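Local coordinates for initiator protein NS1 (Human bocavirus, PDB 4KW3) that probably binds the viral replication origin and nicks one DNA strand through its N-terminal nuclease domain, the part held here, to start rolling-circle replication, at residues A[144-149]-A[164-169]; A[19-24]-A[184-189]; A[80-85]-A[139-144]; A[87-92]-A[135-140]. All coordinates share one frame; numbering follows the deposited sequence.

Contact 1 (A[144-149]-A[164-169]); sequences EIIQRC and DIFHTL
L169 has the largest share of this helix-helix contact, in which 144-149 and 164-169 run nearly antiparallel at 152°, their axes 10.2 Å apart. Its CB packs against CG1 of I146 at 3.7 Å, the two side chains passing one another head to tail. With CG anti to the carbonyl carbon (chi1 -64°), the chain carries on towards the turn of helix formed by I145 and C149. There CD1 of L169 ends between two groups one turn apart: CG2 of I145 at 3.7 Å and SG of C149 at 3.9 Å. I146 reaches further across, its CD1 coming to 3.7 Å from O of L169, while its CG2 branch turns to F166. That ring swings over with CG anti to the backbone N (chi1 179°) and meets the opposite helix with its CD1/CE1 side: CB of C149 lies at the ring edge, 3.9 Å from CD1, and CG2 of I146 approaches CE1 obliquely at the same distance. No hydrogen bond crosses; the contact is apolar and buried. On 164-169 itself, OG1 of T168 bonds back to O of D164, which also takes the helical N-H of T168. The contact joins the last turns of helix 134-149 to helix 160-177, with I145 also touching L78 of helix 74-94, and I145 and C149 resting on L38 and L37 of helix 31-38.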
loop_
_atom_site.group_PDB
_atom_site.type_symbol
_atom_site.label_atom_id
_atom_site.label_comp_id
_atom_site.label_asym_id
_atom_site.label_seq_id
_atom_site.Cartn_x
_atom_site.Cartn_y
_atom_site.Cartn_z
ATOM N N GLU A 144 -0.314 -8.607 -10.847
ATOM C CA GLU A 144 -0.993 -9.068 -9.634
ATOM C C GLU A 144 -2.412 -8.507 -9.451
ATOM O O GLU A 144 -3.339 -9.247 -9.113
ATOM C CB GLU A 144 -0.175 -8.724 -8.392
ATOM C CG GLU A 144 1.053 -9.549 -8.230
ATOM C CD GLU A 144 0.761 -10.968 -7.774
ATOM O OE1 GLU A 144 -0.400 -11.258 -7.396
ATOM O OE2 GLU A 144 1.703 -11.792 -7.801
ATOM N N ILE A 145 -2.559 -7.204 -9.673
ATOM C CA ILE A 145 -3.845 -6.533 -9.611
ATOM C C ILE A 145 -4.821 -7.112 -10.643
ATOM O O ILE A 145 -5.937 -7.499 -10.311
ATOM C CB ILE A 145 -3.681 -5.025 -9.880
ATOM C CG1 ILE A 145 -2.871 -4.364 -8.763
ATOM C CG2 ILE A 145 -5.035 -4.364 -10.041
ATOM C CD1 ILE A 145 -2.531 -2.910 -9.015
ATOM N N ILE A 146 -4.370 -7.192 -11.890
ATOM C CA ILE A 146 -5.166 -7.732 -12.980
ATOM C C ILE A 146 -5.667 -9.138 -12.659
ATOM O O ILE A 146 -6.838 -9.453 -12.892
ATOM C CB ILE A 146 -4.341 -7.712 -14.293
ATOM C CG1 ILE A 146 -4.286 -6.282 -14.837
ATOM C CG2 ILE A 146 -4.902 -8.680 -15.353
ATOM C CD1 ILE A 146 -3.191 -6.070 -15.876
ATOM N N GLN A 147 -4.777 -9.966 -12.118
ATOM C CA GLN A 147 -5.123 -11.331 -11.727
ATOM C C GLN A 147 -6.199 -11.351 -10.625
ATOM O O GLN A 147 -7.094 -12.212 -10.618
ATOM C CB GLN A 147 -3.872 -12.099 -11.301
ATOM C CG GLN A 147 -4.156 -13.366 -10.538
ATOM C CD GLN A 147 -3.628 -14.593 -11.223
ATOM O OE1 GLN A 147 -2.861 -15.350 -10.631
ATOM N NE2 GLN A 147 -4.037 -14.811 -12.477
ATOM N N ARG A 148 -6.085 -10.417 -9.686
ATOM C CA ARG A 148 -7.039 -10.306 -8.594
ATOM C C ARG A 148 -8.407 -9.879 -9.134
ATOM O O ARG A 148 -9.445 -10.407 -8.707
ATOM C CB ARG A 148 -6.540 -9.322 -7.528
ATOM C CG ARG A 148 -7.532 -9.109 -6.430
ATOM C CD ARG A 148 -7.683 -10.349 -5.563
ATOM N NE ARG A 148 -9.041 -10.430 -5.025
ATOM C CZ ARG A 148 -9.351 -10.751 -3.771
ATOM N NH1 ARG A 148 -8.399 -10.991 -2.875
ATOM N NH2 ARG A 148 -10.629 -10.803 -3.409
ATOM N N CYS A 149 -8.397 -8.957 -10.101
ATOM C CA CYS A 149 -9.621 -8.516 -10.774
ATOM C C CYS A 149 -10.423 -9.663 -11.353
ATOM O O CYS A 149 -11.649 -9.647 -11.332
ATOM C CB CYS A 149 -9.294 -7.549 -11.922
ATOM S SG CYS A 149 -8.845 -5.892 -11.366
ATOM N N ASP A 164 -13.950 -1.355 -18.027
ATOM C CA ASP A 164 -13.150 -0.207 -18.428
ATOM C C ASP A 164 -11.845 -0.104 -17.622
ATOM O O ASP A 164 -10.757 0.069 -18.183
ATOM C CB ASP A 164 -13.973 1.067 -18.273
ATOM C CG ASP A 164 -13.160 2.312 -18.521
ATOM O OD1 ASP A 164 -12.804 2.566 -19.692
ATOM O OD2 ASP A 164 -12.883 3.042 -17.539
ATOM N N ILE A 165 -11.960 -0.246 -16.305
ATOM C CA ILE A 165 -10.805 -0.243 -15.420
ATOM C C ILE A 165 -9.852 -1.384 -15.765
ATOM O O ILE A 165 -8.637 -1.191 -15.853
ATOM C CB ILE A 165 -11.256 -0.368 -13.945
ATOM C CG1 ILE A 165 -12.026 0.888 -13.525
ATOM C CG2 ILE A 165 -10.062 -0.637 -13.018
ATOM C CD1 ILE A 165 -12.694 0.771 -12.185
ATOM N N PHE A 166 -10.421 -2.571 -15.959
ATOM C CA PHE A 166 -9.665 -3.780 -16.275
ATOM C C PHE A 166 -8.830 -3.618 -17.543
ATOM O O PHE A 166 -7.683 -4.068 -17.610
ATOM C CB PHE A 166 -10.628 -4.960 -16.407
ATOM C CG PHE A 166 -9.971 -6.270 -16.752
ATOM C CD1 PHE A 166 -9.263 -6.983 -15.796
ATOM C CD2 PHE A 166 -10.101 -6.811 -18.031
ATOM C CE1 PHE A 166 -8.685 -8.201 -16.118
ATOM C CE2 PHE A 166 -9.518 -8.019 -18.353
ATOM C CZ PHE A 166 -8.816 -8.718 -17.402
ATOM N N HIS A 167 -9.397 -2.960 -18.547
ATOM C CA HIS A 167 -8.671 -2.785 -19.798
ATOM C C HIS A 167 -7.663 -1.648 -19.686
ATOM O O HIS A 167 -6.604 -1.683 -20.322
ATOM C CB HIS A 167 -9.631 -2.602 -20.972
ATOM C CG HIS A 167 -10.434 -3.831 -21.276
ATOM N ND1 HIS A 167 -9.850 -5.031 -21.628
ATOM C CD2 HIS A 167 -11.769 -4.055 -21.258
ATOM C CE1 HIS A 167 -10.791 -5.939 -21.820
ATOM N NE2 HIS A 167 -11.965 -5.372 -21.601
ATOM N N THR A 168 -7.975 -0.670 -18.834
ATOM C CA THR A 168 -7.021 0.378 -18.478
ATOM C C THR A 168 -5.743 -0.217 -17.843
ATOM O O THR A 168 -4.623 0.152 -18.190
ATOM C CB THR A 168 -7.653 1.381 -17.511
ATOM O OG1 THR A 168 -8.773 2.018 -18.134
ATOM C CG2 THR A 168 -6.640 2.425 -17.084
ATOM N N LEU A 169 -5.931 -1.158 -16.924
ATOM C CA LEU A 169 -4.830 -1.878 -16.310
ATOM C C LEU A 169 -4.007 -2.679 -17.327
ATOM O O LEU A 169 -2.778 -2.680 -17.278
ATOM C CB LEU A 169 -5.361 -2.804 -15.211
ATOM C CG LEU A 169 -6.032 -2.099 -14.025
ATOM C CD1 LEU A 169 -6.715 -3.110 -13.131
ATOM C CD2 LEU A 169 -5.032 -1.289 -13.232
#

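Contact 2 (A[19-24]-A[184-189]); sequences VFKFPY and NMQILQ
Three backbone hydrogen bonds hold 19-24 to 184-189. V19 and Q186 form a hydrogen-bonded antiparallel pair: N of V19 gives to O of Q186 at 2.8 Å, almost in line with the carbonyl bond, and N of Q186 returns the bond to O of V19 at 3.0 Å, in the carbonyl plane. The third, from N of K21 to O of N184 (2.8 Å), is the straightest at 171°, though its donor sits above the carbonyl plane. F20 and M185 are the non-hydrogen-bonded pair between, and on their shared face SD of M185 lies 3.8 Å from CB of F20, near the plane of the ring at its edge. Strand 15-21 is thereby flanked by 185-191 and by 114-122, the strand bearing the HUH motif of this Rep-type nuclease; V19, on the other face, touches H115 and H117, predicted metal ligands. CG2 of V19 meets CD2 of L188 at 4.0 Å. K21 runs across N184: its CB lies 3.6 Å from OD1 of N184, and the bends at chi3 and chi4 bring CE back to the same distance from that oxygen. Further out, ND2 of N184 bonds to O of T181 and NE2 of Q186 to O of G183, while helix 134-149 covers F20 with I141 and M185 with F137.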
loop_
_atom_site.group_PDB
_atom_site.type_symbol
_atom_site.label_atom_id
_atom_site.label_comp_id
_atom_site.label_asym_id
_atom_site.label_seq_id
_atom_site.Cartn_x
_atom_site.Cartn_y
_atom_site.Cartn_z
ATOM N N VAL A 19 6.984 4.740 -5.056
ATOM C CA VAL A 19 5.572 5.055 -4.953
ATOM C C VAL A 19 4.842 4.555 -6.191
ATOM O O VAL A 19 5.153 4.949 -7.322
ATOM C CB VAL A 19 5.297 6.562 -4.772
ATOM C CG1 VAL A 19 3.772 6.797 -4.730
ATOM C CG2 VAL A 19 5.918 7.049 -3.495
ATOM N N PHE A 20 3.869 3.680 -5.953
ATOM C CA PHE A 20 2.990 3.175 -6.990
ATOM C C PHE A 20 1.676 3.944 -6.936
ATOM O O PHE A 20 1.099 4.077 -5.873
ATOM C CB PHE A 20 2.721 1.679 -6.773
ATOM C CG PHE A 20 1.534 1.167 -7.543
ATOM C CD1 PHE A 20 1.666 0.789 -8.871
ATOM C CD2 PHE A 20 0.281 1.078 -6.943
ATOM C CE1 PHE A 20 0.575 0.334 -9.587
ATOM C CE2 PHE A 20 -0.815 0.619 -7.658
ATOM C CZ PHE A 20 -0.666 0.240 -8.980
ATOM N N LYS A 21 1.229 4.474 -8.072
ATOM C CA LYS A 21 -0.075 5.140 -8.191
ATOM C C LYS A 21 -1.040 4.230 -8.947
ATOM O O LYS A 21 -0.744 3.821 -10.065
ATOM C CB LYS A 21 0.055 6.436 -8.985
ATOM C CG LYS A 21 0.033 7.709 -8.184
ATOM C CD LYS A 21 -0.265 8.915 -9.093
ATOM C CE LYS A 21 0.935 9.308 -9.977
ATOM N NZ LYS A 21 1.717 10.478 -9.458
ATOM N N PHE A 22 -2.186 3.901 -8.359
ATOM C CA PHE A 22 -3.191 3.136 -9.098
ATOM C C PHE A 22 -3.667 3.920 -10.351
ATOM O O PHE A 22 -4.215 5.016 -10.250
ATOM C CB PHE A 22 -4.369 2.785 -8.186
ATOM C CG PHE A 22 -5.255 1.721 -8.745
ATOM C CD1 PHE A 22 -6.276 2.041 -9.615
ATOM C CD2 PHE A 22 -5.052 0.394 -8.416
ATOM C CE1 PHE A 22 -7.079 1.052 -10.144
ATOM C CE2 PHE A 22 -5.856 -0.595 -8.940
ATOM C CZ PHE A 22 -6.869 -0.263 -9.806
ATOM N N PRO A 23 -3.457 3.361 -11.546
ATOM C CA PRO A 23 -3.673 4.204 -12.731
ATOM C C PRO A 23 -5.143 4.378 -13.161
ATOM O O PRO A 23 -5.492 4.076 -14.306
ATOM C CB PRO A 23 -2.869 3.486 -13.818
ATOM C CG PRO A 23 -2.728 2.032 -13.339
ATOM C CD PRO A 23 -3.180 1.957 -11.894
ATOM N N TYR A 24 -5.980 4.853 -12.243
ATOM C CA TYR A 24 -7.393 5.154 -12.524
ATOM C C TYR A 24 -7.816 6.451 -11.846
ATOM O O TYR A 24 -8.130 6.476 -10.654
ATOM C CB TYR A 24 -8.293 3.999 -12.065
ATOM C CG TYR A 24 -9.755 4.147 -12.426
ATOM C CD1 TYR A 24 -10.189 4.076 -13.748
ATOM C CD2 TYR A 24 -10.712 4.297 -11.440
ATOM C CE1 TYR A 24 -11.536 4.204 -14.071
ATOM C CE2 TYR A 24 -12.060 4.413 -11.755
ATOM C CZ TYR A 24 -12.466 4.365 -13.065
ATOM O OH TYR A 24 -13.811 4.487 -13.353
ATOM N N ASN A 184 3.369 6.644 -12.845
ATOM C CA ASN A 184 2.662 5.892 -11.812
ATOM C C ASN A 184 3.542 4.923 -11.047
ATOM O O ASN A 184 3.066 4.163 -10.206
ATOM C CB ASN A 184 1.495 5.142 -12.431
ATOM C CG ASN A 184 0.566 6.060 -13.155
ATOM O OD1 ASN A 184 -0.053 6.924 -12.544
ATOM N ND2 ASN A 184 0.477 5.906 -14.462
ATOM N N MET A 185 4.824 4.911 -11.380
ATOM C CA MET A 185 5.786 4.142 -10.606
ATOM C C MET A 185 7.047 4.995 -10.517
ATOM O O MET A 185 7.725 5.225 -11.523
ATOM C CB MET A 185 6.080 2.780 -11.263
ATOM C CG MET A 185 6.827 1.830 -10.347
ATOM S SD MET A 185 5.856 1.587 -8.843
ATOM C CE MET A 185 6.875 0.475 -7.937
ATOM N N GLN A 186 7.349 5.494 -9.326
ATOM C CA GLN A 186 8.500 6.379 -9.183
ATOM C C GLN A 186 9.343 5.968 -8.005
ATOM O O GLN A 186 8.821 5.414 -7.034
ATOM C CB GLN A 186 8.062 7.839 -9.064
ATOM C CG GLN A 186 7.345 8.331 -10.322
ATOM C CD GLN A 186 7.148 9.822 -10.340
ATOM O OE1 GLN A 186 8.105 10.572 -10.199
ATOM N NE2 GLN A 186 5.910 10.263 -10.510
ATOM N N ILE A 187 10.652 6.187 -8.114
ATOM C CA ILE A 187 11.542 5.962 -6.984
ATOM C C ILE A 187 11.712 7.292 -6.221
ATOM O O ILE A 187 11.797 8.351 -6.829
ATOM C CB ILE A 187 12.900 5.392 -7.459
ATOM C CG1 ILE A 187 13.764 4.937 -6.282
ATOM C CG2 ILE A 187 13.671 6.376 -8.343
ATOM C CD1 ILE A 187 14.836 3.920 -6.695
ATOM N N LEU A 188 11.740 7.250 -4.891
ATOM C CA LEU A 188 12.027 8.461 -4.123
ATOM C C LEU A 188 13.508 8.793 -4.088
ATOM O O LEU A 188 14.329 7.999 -3.636
ATOM C CB LEU A 188 11.516 8.371 -2.692
ATOM C CG LEU A 188 10.008 8.213 -2.560
ATOM C CD1 LEU A 188 9.621 8.444 -1.112
ATOM C CD2 LEU A 188 9.294 9.155 -3.522
ATOM N N GLN A 189 13.826 10.018 -4.468
ATOM C CA GLN A 189 15.195 10.478 -4.463
ATOM C C GLN A 189 15.337 11.689 -3.547
ATOM O O GLN A 189 14.353 12.355 -3.244
ATOM C CB GLN A 189 15.606 10.809 -5.897
ATOM C CG GLN A 189 15.637 9.557 -6.776
ATOM C CD GLN A 189 16.242 9.796 -8.149
ATOM O OE1 GLN A 189 17.378 9.400 -8.414
ATOM N NE2 GLN A 189 15.482 10.426 -9.030
#

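Contact 3 (A[80-85]-A[139-144]); sequences KAVYMA and GLILAE
A85 points straight at the opposite helix, and its small CB lets 80-85 and 139-144 approach to 8.2 Å between axes, crossing at 131°. The methyl sits against the backbone of 139-144, 3.5 Å from CA of I141 and 3.6 Å from O of L140. Beside it, V82 and I141 run abreast, branch against branch, with CG2 of V82 4.0 Å from CG2 of I141. Both head for the sheet, where V82 rests on C116 and I118 of strand 114-122. On the other flank E144 lies along the first helix. Its CB meets CB of A81 at 4.1 Å and its CG packs at 3.7 Å from O of A81; the bend at chi2 (-74°) then turns the carboxylate along M84. M84 lies almost perpendicular to it, bent at chi3 so that CE comes back to 3.6 Å from OE1 of E144, while OE2 lies near CB of M84. The two alanines, one turn apart, thus form the low surface over which I141 and E144 fit, joining helices 74-94 and 134-149. With no hydrogen bond between the segments, cohesion comes from close apolar packing, and E144 contributes mainly its aliphatic stem, its carboxylate, probably charged and in a partly exposed position, lying beside the thioether of M84.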
loop_
_atom_site.group_PDB
_atom_site.type_symbol
_atom_site.label_atom_id
_atom_site.label_comp_id
_atom_site.label_asym_id
_atom_site.label_seq_id
_atom_site.Cartn_x
_atom_site.Cartn_y
_atom_site.Cartn_z
ATOM N N LYS A 80 -1.493 -6.152 -0.418
ATOM C CA LYS A 80 -0.964 -7.516 -0.567
ATOM C C LYS A 80 -0.463 -7.776 -1.994
ATOM O O LYS A 80 0.541 -8.458 -2.189
ATOM C CB LYS A 80 -2.013 -8.566 -0.205
ATOM C CG LYS A 80 -2.517 -8.487 1.233
ATOM C CD LYS A 80 -3.724 -9.398 1.452
ATOM C CE LYS A 80 -4.412 -9.114 2.767
ATOM N NZ LYS A 80 -5.571 -10.046 2.968
ATOM N N ALA A 81 -1.188 -7.249 -2.981
ATOM C CA ALA A 81 -0.827 -7.403 -4.381
ATOM C C ALA A 81 0.569 -6.824 -4.633
ATOM O O ALA A 81 1.444 -7.493 -5.200
ATOM C CB ALA A 81 -1.863 -6.724 -5.272
ATOM N N VAL A 82 0.761 -5.579 -4.200
ATOM C CA VAL A 82 2.036 -4.896 -4.345
ATOM C C VAL A 82 3.168 -5.649 -3.633
ATOM O O VAL A 82 4.260 -5.814 -4.195
ATOM C CB VAL A 82 1.940 -3.429 -3.842
ATOM C CG1 VAL A 82 3.303 -2.787 -3.797
ATOM C CG2 VAL A 82 1.018 -2.616 -4.743
ATOM N N TYR A 83 2.895 -6.134 -2.421
ATOM C CA TYR A 83 3.859 -6.948 -1.679
ATOM C C TYR A 83 4.262 -8.217 -2.467
ATOM O O TYR A 83 5.453 -8.514 -2.632
ATOM C CB TYR A 83 3.331 -7.328 -0.283
ATOM C CG TYR A 83 4.311 -8.181 0.489
ATOM C CD1 TYR A 83 4.319 -9.562 0.357
ATOM C CD2 TYR A 83 5.258 -7.602 1.321
ATOM C CE1 TYR A 83 5.248 -10.336 1.027
ATOM C CE2 TYR A 83 6.182 -8.366 1.994
ATOM C CZ TYR A 83 6.168 -9.727 1.847
ATOM O OH TYR A 83 7.088 -10.487 2.524
ATOM N N MET A 84 3.277 -8.988 -2.913
ATOM C CA MET A 84 3.577 -10.128 -3.770
ATOM C C MET A 84 4.430 -9.744 -5.003
ATOM O O MET A 84 5.408 -10.430 -5.324
ATOM C CB MET A 84 2.295 -10.849 -4.194
ATOM C CG MET A 84 1.641 -11.638 -3.032
ATOM S SD MET A 84 0.193 -12.607 -3.531
ATOM C CE MET A 84 -1.017 -11.332 -3.860
ATOM N N ALA A 85 4.059 -8.653 -5.675
ATOM C CA ALA A 85 4.808 -8.173 -6.824
ATOM C C ALA A 85 6.262 -7.832 -6.462
ATOM O O ALA A 85 7.178 -8.126 -7.239
ATOM C CB ALA A 85 4.110 -6.989 -7.472
ATOM N N GLY A 139 5.038 -3.255 -13.939
ATOM C CA GLY A 139 4.382 -4.312 -14.680
ATOM C C GLY A 139 4.045 -5.515 -13.820
ATOM O O GLY A 139 2.973 -6.092 -13.930
ATOM N N LEU A 140 4.972 -5.890 -12.954
ATOM C CA LEU A 140 4.735 -6.951 -12.007
ATOM C C LEU A 140 3.564 -6.601 -11.071
ATOM O O LEU A 140 2.754 -7.465 -10.730
ATOM C CB LEU A 140 5.999 -7.207 -11.201
ATOM C CG LEU A 140 7.211 -7.719 -11.978
ATOM C CD1 LEU A 140 8.407 -7.848 -11.034
ATOM C CD2 LEU A 140 6.899 -9.039 -12.616
ATOM N N ILE A 141 3.486 -5.339 -10.648
ATOM C CA ILE A 141 2.411 -4.908 -9.756
ATOM C C ILE A 141 1.094 -5.028 -10.474
ATOM O O ILE A 141 0.130 -5.550 -9.918
ATOM C CB ILE A 141 2.583 -3.469 -9.255
ATOM C CG1 ILE A 141 3.650 -3.416 -8.159
ATOM C CG2 ILE A 141 1.266 -2.919 -8.712
ATOM C CD1 ILE A 141 4.094 -2.001 -7.789
ATOM N N LEU A 142 1.060 -4.536 -11.712
ATOM C CA LEU A 142 -0.149 -4.584 -12.527
ATOM C C LEU A 142 -0.602 -6.022 -12.787
ATOM O O LEU A 142 -1.801 -6.309 -12.765
ATOM C CB LEU A 142 0.042 -3.822 -13.841
ATOM C CG LEU A 142 0.171 -2.297 -13.703
ATOM C CD1 LEU A 142 0.648 -1.639 -15.015
ATOM C CD2 LEU A 142 -1.114 -1.635 -13.175
ATOM N N ALA A 143 0.352 -6.921 -13.023
ATOM C CA ALA A 143 0.028 -8.330 -13.257
ATOM C C ALA A 143 -0.753 -8.916 -12.072
ATOM O O ALA A 143 -1.737 -9.632 -12.276
ATOM C CB ALA A 143 1.269 -9.143 -13.558
ATOM N N GLU A 144 -0.314 -8.607 -10.847
ATOM C CA GLU A 144 -0.993 -9.068 -9.634
ATOM C C GLU A 144 -2.412 -8.507 -9.451
ATOM O O GLU A 144 -3.339 -9.247 -9.113
ATOM C CB GLU A 144 -0.175 -8.724 -8.392
ATOM C CG GLU A 144 1.053 -9.549 -8.230
ATOM C CD GLU A 144 0.761 -10.968 -7.774
ATOM O OE1 GLU A 144 -0.400 -11.258 -7.396
ATOM O OE2 GLU A 144 1.703 -11.792 -7.801
#

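Contact 4 (A[87-92]-A[135-140]); sequences TTLMSH and AQFYGL
Helices 74-94 and 134-149 lie on the same side of the central sheet of the nuclease domain, and this is where the later turns of the first meet the early turns of the second. Their short segments cross at 133° with axes 9.8 Å apart. L89 is the central side chain: CG, anti to the backbone N, carries the branch across, and from it CD2 turns to F137 and CD1 to Q136. CD2 stands over the centre of the F137 ring in a CH-pi contact, 3.7 Å from the centroid and 12° off the ring normal. CD1 of L89 lies 3.9 Å from OE1 of Q136. L140 packs against the backbone of L89, its CD1 3.6 Å from CA of L89, while its other methyl, CD2, meets CG2 of T88 at 4.0 Å. Q136 stretches out fully and lays NE2 4.1 Å from CD2 of H92, amide and imidazole planes turned 45° apart. Around this, Y18 meets the F137 ring edge-to-face, and I118 and M185 of the sheet also touch it. The polar ends find partners outside the two segments: OG1 of T88 bonds to O of M84, and OE1 of Q136, although beside L89, to NZ of K93. Adhesion is therefore mainly apolar, L89 held between the F137 face and L140, with the amide of Q136 bordering its more exposed side.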
loop_
_atom_site.group_PDB
_atom_site.type_symbol
_atom_site.label_atom_id
_atom_site.label_comp_id
_atom_site.label_asym_id
_atom_site.label_seq_id
_atom_site.Cartn_x
_atom_site.Cartn_y
_atom_site.Cartn_z
ATOM N N THR A 87 8.018 -9.124 -3.992
ATOM C CA THR A 87 8.614 -10.434 -3.788
ATOM C C THR A 87 9.030 -11.019 -5.127
ATOM O O THR A 87 10.153 -11.503 -5.284
ATOM C CB THR A 87 7.608 -11.375 -3.088
ATOM O OG1 THR A 87 7.472 -10.969 -1.718
ATOM C CG2 THR A 87 8.096 -12.761 -3.103
ATOM N N THR A 88 8.114 -10.986 -6.087
ATOM C CA THR A 88 8.431 -11.435 -7.429
ATOM C C THR A 88 9.615 -10.642 -8.003
ATOM O O THR A 88 10.527 -11.234 -8.593
ATOM C CB THR A 88 7.215 -11.331 -8.354
ATOM O OG1 THR A 88 6.144 -12.118 -7.816
ATOM C CG2 THR A 88 7.557 -11.826 -9.782
ATOM N N LEU A 89 9.606 -9.317 -7.805
ATOM C CA LEU A 89 10.694 -8.458 -8.278
ATOM C C LEU A 89 12.043 -8.898 -7.734
ATOM O O LEU A 89 12.976 -9.118 -8.511
ATOM C CB LEU A 89 10.472 -7.001 -7.897
ATOM C CG LEU A 89 11.657 -6.077 -8.246
ATOM C CD1 LEU A 89 11.787 -5.805 -9.731
ATOM C CD2 LEU A 89 11.536 -4.759 -7.502
ATOM N N MET A 90 12.136 -9.052 -6.410
ATOM C CA MET A 90 13.398 -9.448 -5.780
ATOM C C MET A 90 13.802 -10.849 -6.223
ATOM O O MET A 90 14.981 -11.163 -6.375
ATOM C CB MET A 90 13.309 -9.375 -4.261
ATOM C CG MET A 90 13.201 -7.960 -3.779
ATOM S SD MET A 90 14.494 -6.926 -4.498
ATOM C CE MET A 90 15.896 -7.328 -3.456
ATOM N N SER A 91 12.797 -11.686 -6.419
ATOM C CA SER A 91 12.996 -13.017 -6.942
ATOM C C SER A 91 13.738 -12.991 -8.291
ATOM O O SER A 91 14.699 -13.743 -8.495
ATOM C CB SER A 91 11.637 -13.693 -7.090
ATOM O OG SER A 91 11.773 -15.069 -7.327
ATOM N N HIS A 92 13.300 -12.115 -9.194
ATOM C CA HIS A 92 13.983 -11.926 -10.467
ATOM C C HIS A 92 15.399 -11.371 -10.259
ATOM O O HIS A 92 16.355 -11.898 -10.820
ATOM C CB HIS A 92 13.194 -11.008 -11.413
ATOM C CG HIS A 92 11.932 -11.609 -11.954
ATOM N ND1 HIS A 92 11.293 -12.676 -11.360
ATOM C CD2 HIS A 92 11.189 -11.287 -13.040
ATOM C CE1 HIS A 92 10.214 -12.986 -12.056
ATOM N NE2 HIS A 92 10.127 -12.158 -13.079
ATOM N N ALA A 135 9.762 0.464 -14.425
ATOM C CA ALA A 135 8.769 -0.077 -15.357
ATOM C C ALA A 135 8.490 -1.566 -15.113
ATOM O O ALA A 135 7.336 -2.012 -15.116
ATOM C CB ALA A 135 9.191 0.167 -16.798
ATOM N N GLN A 136 9.559 -2.318 -14.894
ATOM C CA GLN A 136 9.465 -3.731 -14.601
ATOM C C GLN A 136 8.625 -3.943 -13.340
ATOM O O GLN A 136 7.718 -4.778 -13.320
ATOM C CB GLN A 136 10.873 -4.297 -14.425
ATOM C CG GLN A 136 10.964 -5.757 -14.063
ATOM C CD GLN A 136 12.355 -6.156 -13.583
ATOM O OE1 GLN A 136 13.210 -5.304 -13.324
ATOM N NE2 GLN A 136 12.598 -7.461 -13.504
ATOM N N PHE A 137 8.929 -3.166 -12.303
ATOM C CA PHE A 137 8.243 -3.248 -11.023
ATOM C C PHE A 137 6.767 -2.918 -11.234
ATOM O O PHE A 137 5.887 -3.628 -10.742
ATOM C CB PHE A 137 8.881 -2.285 -10.019
ATOM C CG PHE A 137 8.590 -2.614 -8.571
ATOM C CD1 PHE A 137 7.696 -3.627 -8.228
ATOM C CD2 PHE A 137 9.213 -1.902 -7.551
ATOM C CE1 PHE A 137 7.431 -3.932 -6.892
ATOM C CE2 PHE A 137 8.942 -2.186 -6.222
ATOM C CZ PHE A 137 8.055 -3.210 -5.888
ATOM N N TYR A 138 6.518 -1.842 -11.973
ATOM C CA TYR A 138 5.172 -1.413 -12.348
ATOM C C TYR A 138 4.390 -2.546 -13.019
ATOM O O TYR A 138 3.219 -2.776 -12.698
ATOM C CB TYR A 138 5.254 -0.221 -13.302
ATOM C CG TYR A 138 3.935 0.479 -13.577
ATOM C CD1 TYR A 138 3.068 0.823 -12.541
ATOM C CD2 TYR A 138 3.571 0.830 -14.877
ATOM C CE1 TYR A 138 1.863 1.482 -12.795
ATOM C CE2 TYR A 138 2.383 1.477 -15.140
ATOM C CZ TYR A 138 1.528 1.796 -14.100
ATOM O OH TYR A 138 0.351 2.442 -14.381
ATOM N N GLY A 139 5.038 -3.255 -13.939
ATOM C CA GLY A 139 4.382 -4.312 -14.680
ATOM C C GLY A 139 4.045 -5.515 -13.820
ATOM O O GLY A 139 2.973 -6.092 -13.930
ATOM N N LEU A 140 4.972 -5.890 -12.954
ATOM C CA LEU A 140 4.735 -6.951 -12.007
ATOM C C LEU A 140 3.564 -6.601 -11.071
ATOM O O LEU A 140 2.754 -7.465 -10.730
ATOM C CB LEU A 140 5.999 -7.207 -11.201
ATOM C CG LEU A 140 7.211 -7.719 -11.978
ATOM C CD1 LEU A 140 8.407 -7.848 -11.034
ATOM C CD2 LEU A 140 6.899 -9.039 -12.616
#

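From the N terminus, strand 15-21 supplies the first half of contact 2, which closes only at 184-189 and so encloses the other three. Inside that long loop, helix 74-94 goes out and helix 134-149 comes back after the hairpin of strands 101-109 and 114-122. Contact 4 (87-92 with 135-140) closes first, on residues that overlap contact 3 (80-85 with 139-144) at 139-140, and contact 3 closes just after. Contact 1 follows in series, starting at E144, where contact 3 ends, and closing the short connection to helix 160-177. Helix 134-149 thus lies between its two helical neighbours, and F20 and M185 of contact 2 pack on I141 of contact 3, tying this helical layer to the sheet.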